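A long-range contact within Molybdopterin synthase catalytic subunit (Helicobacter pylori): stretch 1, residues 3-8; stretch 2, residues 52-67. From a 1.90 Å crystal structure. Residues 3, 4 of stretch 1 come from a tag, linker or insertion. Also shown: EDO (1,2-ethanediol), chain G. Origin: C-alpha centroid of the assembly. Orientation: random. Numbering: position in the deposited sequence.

Stretch 1 (3-8) AVLKII
Stretch 2 (52-67) DIYEALLKTWFEKWHH

How do the two stretches lie against each other? Residues 5-8 form an extended strand (phi/psi near -110/120) and residues 55-67 a helix (near -60/-45; Leu 58 N to Tyr 54 O 2.9 Å), running nearly antiparallel at 150° with a closest approach of 9.9 Å between the axes. CA atoms pair Ile 7 with Glu 55 (8.3 Å), Leu 5 with Lys 59 (7.1 Å) and Val 4 with His 66 (7.6 Å).

What opens the contact on stretch 2? Ile 53 (m, t), still in a strand, places CD1 4.1 Å from CG2 of Ile 7 (m, t). Tyr 54 is the N-cap residue, its CA-to-CB bond pointing away from stretch 1. An ethanediol binds at the helix start: its O1 accepts from Glu 55 N at 3.0 Å, and its O2 from Ala 56 N at 3.0 Å. Glu 55 (m, t) sets out sideways, yet its CG comes 3.8 Å from CD1 of Ile 7.

Which residues fill the middle? Leu 58 (t, p) offers CG to CD2 of Leu 5 (t, p) at 3.7 Å and CD2 to CD1 of Ile 7 at 4.2 Å. Lys 59, modelled only to CB, brings CA 3.8 Å from Leu 5 CD2.

How does the contact end? Phe 62 (chi1 t, chi2 76°) meets tag-derived Val 4 (chi1 146°) edge-on, CE2 to CG1 at a tight 3.0 Å. His 66 (chi1 t, chi2 78°) turns a ring face to Val 4 CG2, 3.4 Å from its centroid, a CH-pi contact. No hydrogen bond joins the modelled atoms across the stretches.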

# COMPACT_ATOMS: atom_id res chain seq x y z
N ALA A 3 -18.08 0.52 -9.83
CA ALA A 3 -18.70 0.97 -8.59
C ALA A 3 -17.66 1.23 -7.51
O ALA A 3 -16.53 0.73 -7.59
CB ALA A 3 -19.74 -0.04 -8.10
N VAL A 4 -18.04 2.00 -6.51
CA VAL A 4 -17.12 2.41 -5.45
C VAL A 4 -16.87 1.28 -4.44
O VAL A 4 -15.74 1.03 -4.03
CB VAL A 4 -17.68 3.68 -4.76
CG1 VAL A 4 -17.35 3.70 -3.28
CG2 VAL A 4 -17.17 4.95 -5.47
N LEU A 5 -17.94 0.59 -4.06
CA LEU A 5 -17.87 -0.57 -3.16
C LEU A 5 -18.43 -1.79 -3.88
O LEU A 5 -19.58 -1.77 -4.31
CB LEU A 5 -18.70 -0.31 -1.91
CG LEU A 5 -19.00 -1.53 -1.02
CD1 LEU A 5 -17.71 -2.16 -0.58
CD2 LEU A 5 -19.82 -1.14 0.19
N LYS A 6 -17.63 -2.86 -3.99
CA LYS A 6 -18.13 -4.10 -4.59
C LYS A 6 -18.21 -5.24 -3.59
O LYS A 6 -17.20 -5.65 -3.00
CB LYS A 6 -17.26 -4.53 -5.78
CG LYS A 6 -17.13 -3.49 -6.89
CD LYS A 6 -16.53 -4.13 -8.13
CE LYS A 6 -16.09 -3.09 -9.15
NZ LYS A 6 -15.08 -3.65 -10.09
N ILE A 7 -19.41 -5.79 -3.42
CA ILE A 7 -19.61 -6.97 -2.58
C ILE A 7 -19.79 -8.18 -3.49
O ILE A 7 -20.76 -8.26 -4.25
CB ILE A 7 -20.83 -6.79 -1.66
CG1 ILE A 7 -20.54 -5.67 -0.66
CG2 ILE A 7 -21.16 -8.08 -0.94
CD1 ILE A 7 -21.78 -5.17 0.08
N ILE A 8 -18.86 -9.12 -3.40
CA ILE A 8 -18.81 -10.23 -4.33
C ILE A 8 -19.10 -11.53 -3.61
O ILE A 8 -18.58 -11.78 -2.51
CB ILE A 8 -17.40 -10.33 -4.97
CG1 ILE A 8 -17.03 -9.02 -5.64
CG2 ILE A 8 -17.35 -11.46 -5.98
CD1 ILE A 8 -17.93 -8.64 -6.78
N ASP A 52 -19.97 -12.79 6.82
CA ASP A 52 -21.27 -12.11 6.76
C ASP A 52 -21.05 -10.60 6.69
O ASP A 52 -20.12 -10.08 7.32
CB ASP A 52 -22.11 -12.42 7.99
CG ASP A 52 -22.58 -13.86 8.05
OD1 ASP A 52 -22.64 -14.54 7.00
OD2 ASP A 52 -22.90 -14.31 9.17
N ILE A 53 -21.90 -9.90 5.95
CA ILE A 53 -21.78 -8.45 5.79
C ILE A 53 -23.09 -7.72 6.07
O ILE A 53 -24.14 -8.11 5.55
CB ILE A 53 -21.30 -8.08 4.38
CG1 ILE A 53 -19.92 -8.67 4.09
CG2 ILE A 53 -21.26 -6.56 4.21
CD1 ILE A 53 -19.36 -8.29 2.74
N TYR A 54 -23.04 -6.68 6.90
CA TYR A 54 -24.21 -5.78 7.07
C TYR A 54 -24.16 -4.77 5.93
O TYR A 54 -23.49 -3.74 6.02
CB TYR A 54 -24.13 -5.06 8.42
CG TYR A 54 -25.34 -4.22 8.84
CD1 TYR A 54 -25.45 -3.74 10.14
CD2 TYR A 54 -26.35 -3.90 7.95
CE1 TYR A 54 -26.52 -2.97 10.54
CE2 TYR A 54 -27.44 -3.12 8.34
CZ TYR A 54 -27.51 -2.66 9.64
OH TYR A 54 -28.58 -1.89 10.05
N GLU A 55 -24.84 -5.06 4.82
CA GLU A 55 -24.54 -4.34 3.58
C GLU A 55 -24.90 -2.86 3.62
O GLU A 55 -24.12 -2.01 3.17
CB GLU A 55 -25.14 -5.03 2.36
CG GLU A 55 -24.67 -6.48 2.21
CD GLU A 55 -25.06 -7.09 0.88
OE1 GLU A 55 -24.90 -8.32 0.71
OE2 GLU A 55 -25.51 -6.32 0.00
N ALA A 56 -26.09 -2.55 4.14
CA ALA A 56 -26.54 -1.16 4.20
C ALA A 56 -25.56 -0.29 5.00
O ALA A 56 -25.24 0.82 4.59
CB ALA A 56 -27.95 -1.07 4.80
N LEU A 57 -25.08 -0.79 6.13
CA LEU A 57 -24.20 0.01 6.97
C LEU A 57 -22.81 0.05 6.36
O LEU A 57 -22.15 1.09 6.38
CB LEU A 57 -24.16 -0.53 8.41
CG LEU A 57 -23.16 0.15 9.34
CD1 LEU A 57 -23.35 1.65 9.38
CD2 LEU A 57 -23.27 -0.46 10.74
N LEU A 58 -22.36 -1.07 5.80
CA LEU A 58 -21.07 -1.06 5.10
C LEU A 58 -21.05 0.01 4.01
O LEU A 58 -20.08 0.78 3.88
CB LEU A 58 -20.76 -2.44 4.52
CG LEU A 58 -19.47 -2.42 3.69
CD1 LEU A 58 -18.32 -2.02 4.58
CD2 LEU A 58 -19.23 -3.78 3.05
N LYS A 59 -22.13 0.10 3.24
CA LYS A 59 -22.22 1.07 2.15
C LYS A 59 -22.05 2.50 2.65
O LYS A 59 -21.28 3.29 2.08
CB LYS A 59 -23.55 0.94 1.40
N THR A 60 -22.78 2.85 3.70
CA THR A 60 -22.75 4.22 4.21
C THR A 60 -21.41 4.52 4.87
O THR A 60 -20.78 5.55 4.59
CB THR A 60 -23.90 4.48 5.19
OG1 THR A 60 -23.79 3.61 6.32
CG2 THR A 60 -25.25 4.25 4.50
N TRP A 61 -20.96 3.62 5.75
CA TRP A 61 -19.62 3.74 6.33
C TRP A 61 -18.56 3.99 5.26
O TRP A 61 -17.73 4.91 5.38
CB TRP A 61 -19.26 2.47 7.13
CG TRP A 61 -17.87 2.52 7.73
CD1 TRP A 61 -17.50 3.15 8.89
CD2 TRP A 61 -16.67 1.95 7.19
NE1 TRP A 61 -16.14 2.99 9.11
CE2 TRP A 61 -15.61 2.26 8.07
CE3 TRP A 61 -16.39 1.21 6.04
CZ2 TRP A 61 -14.29 1.86 7.83
CZ3 TRP A 61 -15.07 0.80 5.80
CH2 TRP A 61 -14.04 1.13 6.70
N PHE A 62 -18.57 3.18 4.21
CA PHE A 62 -17.52 3.33 3.21
C PHE A 62 -17.71 4.62 2.43
O PHE A 62 -16.74 5.26 2.04
CB PHE A 62 -17.44 2.14 2.26
CG PHE A 62 -16.33 2.29 1.24
CD1 PHE A 62 -15.01 2.09 1.62
CD2 PHE A 62 -16.60 2.69 -0.06
CE1 PHE A 62 -13.97 2.26 0.70
CE2 PHE A 62 -15.56 2.86 -0.98
CZ PHE A 62 -14.25 2.64 -0.60
N GLU A 63 -18.96 5.03 2.20
CA GLU A 63 -19.19 6.22 1.38
C GLU A 63 -18.57 7.45 2.02
O GLU A 63 -18.10 8.36 1.33
CB GLU A 63 -20.68 6.42 1.09
CG GLU A 63 -20.97 6.90 -0.34
CD GLU A 63 -20.68 5.84 -1.39
OE1 GLU A 63 -20.53 4.66 -1.01
OE2 GLU A 63 -20.59 6.18 -2.60
N LYS A 64 -18.54 7.48 3.36
CA LYS A 64 -17.86 8.57 4.06
C LYS A 64 -16.36 8.57 3.78
O LYS A 64 -15.76 9.62 3.61
CB LYS A 64 -18.12 8.52 5.56
N TRP A 65 -15.75 7.39 3.75
CA TRP A 65 -14.32 7.31 3.44
C TRP A 65 -14.06 7.69 1.99
O TRP A 65 -13.11 8.43 1.69
CB TRP A 65 -13.78 5.90 3.72
CG TRP A 65 -13.20 5.73 5.10
CD1 TRP A 65 -13.72 5.00 6.13
CD2 TRP A 65 -11.98 6.30 5.59
NE1 TRP A 65 -12.90 5.08 7.23
CE2 TRP A 65 -11.83 5.87 6.93
CE3 TRP A 65 -11.00 7.13 5.03
CZ2 TRP A 65 -10.73 6.25 7.71
CZ3 TRP A 65 -9.91 7.49 5.81
CH2 TRP A 65 -9.79 7.05 7.13
N HIS A 66 -14.88 7.17 1.08
CA HIS A 66 -14.72 7.54 -0.33
C HIS A 66 -14.76 9.06 -0.51
O HIS A 66 -13.91 9.64 -1.20
CB HIS A 66 -15.79 6.86 -1.19
CG HIS A 66 -15.71 7.21 -2.64
ND1 HIS A 66 -14.79 6.65 -3.50
CD2 HIS A 66 -16.44 8.08 -3.39
CE1 HIS A 66 -14.95 7.14 -4.71
NE2 HIS A 66 -15.94 8.01 -4.68
N HIS A 67 -15.72 9.73 0.12
CA HIS A 67 -15.82 11.18 -0.07
C HIS A 67 -14.74 11.98 0.66
O HIS A 67 -14.33 13.05 0.18
CB HIS A 67 -17.23 11.68 0.24
CG HIS A 67 -18.23 11.31 -0.81
ND1 HIS A 67 -19.25 10.42 -0.58
CD2 HIS A 67 -18.33 11.68 -2.11
CE1 HIS A 67 -19.95 10.27 -1.69
NE2 HIS A 67 -19.41 11.02 -2.63
C1 EDO G . -27.71 -6.83 4.17
O1 EDO G . -27.02 -7.07 5.40
C2 EDO G . -28.78 -5.77 4.42
O2 EDO G . -28.16 -4.61 4.98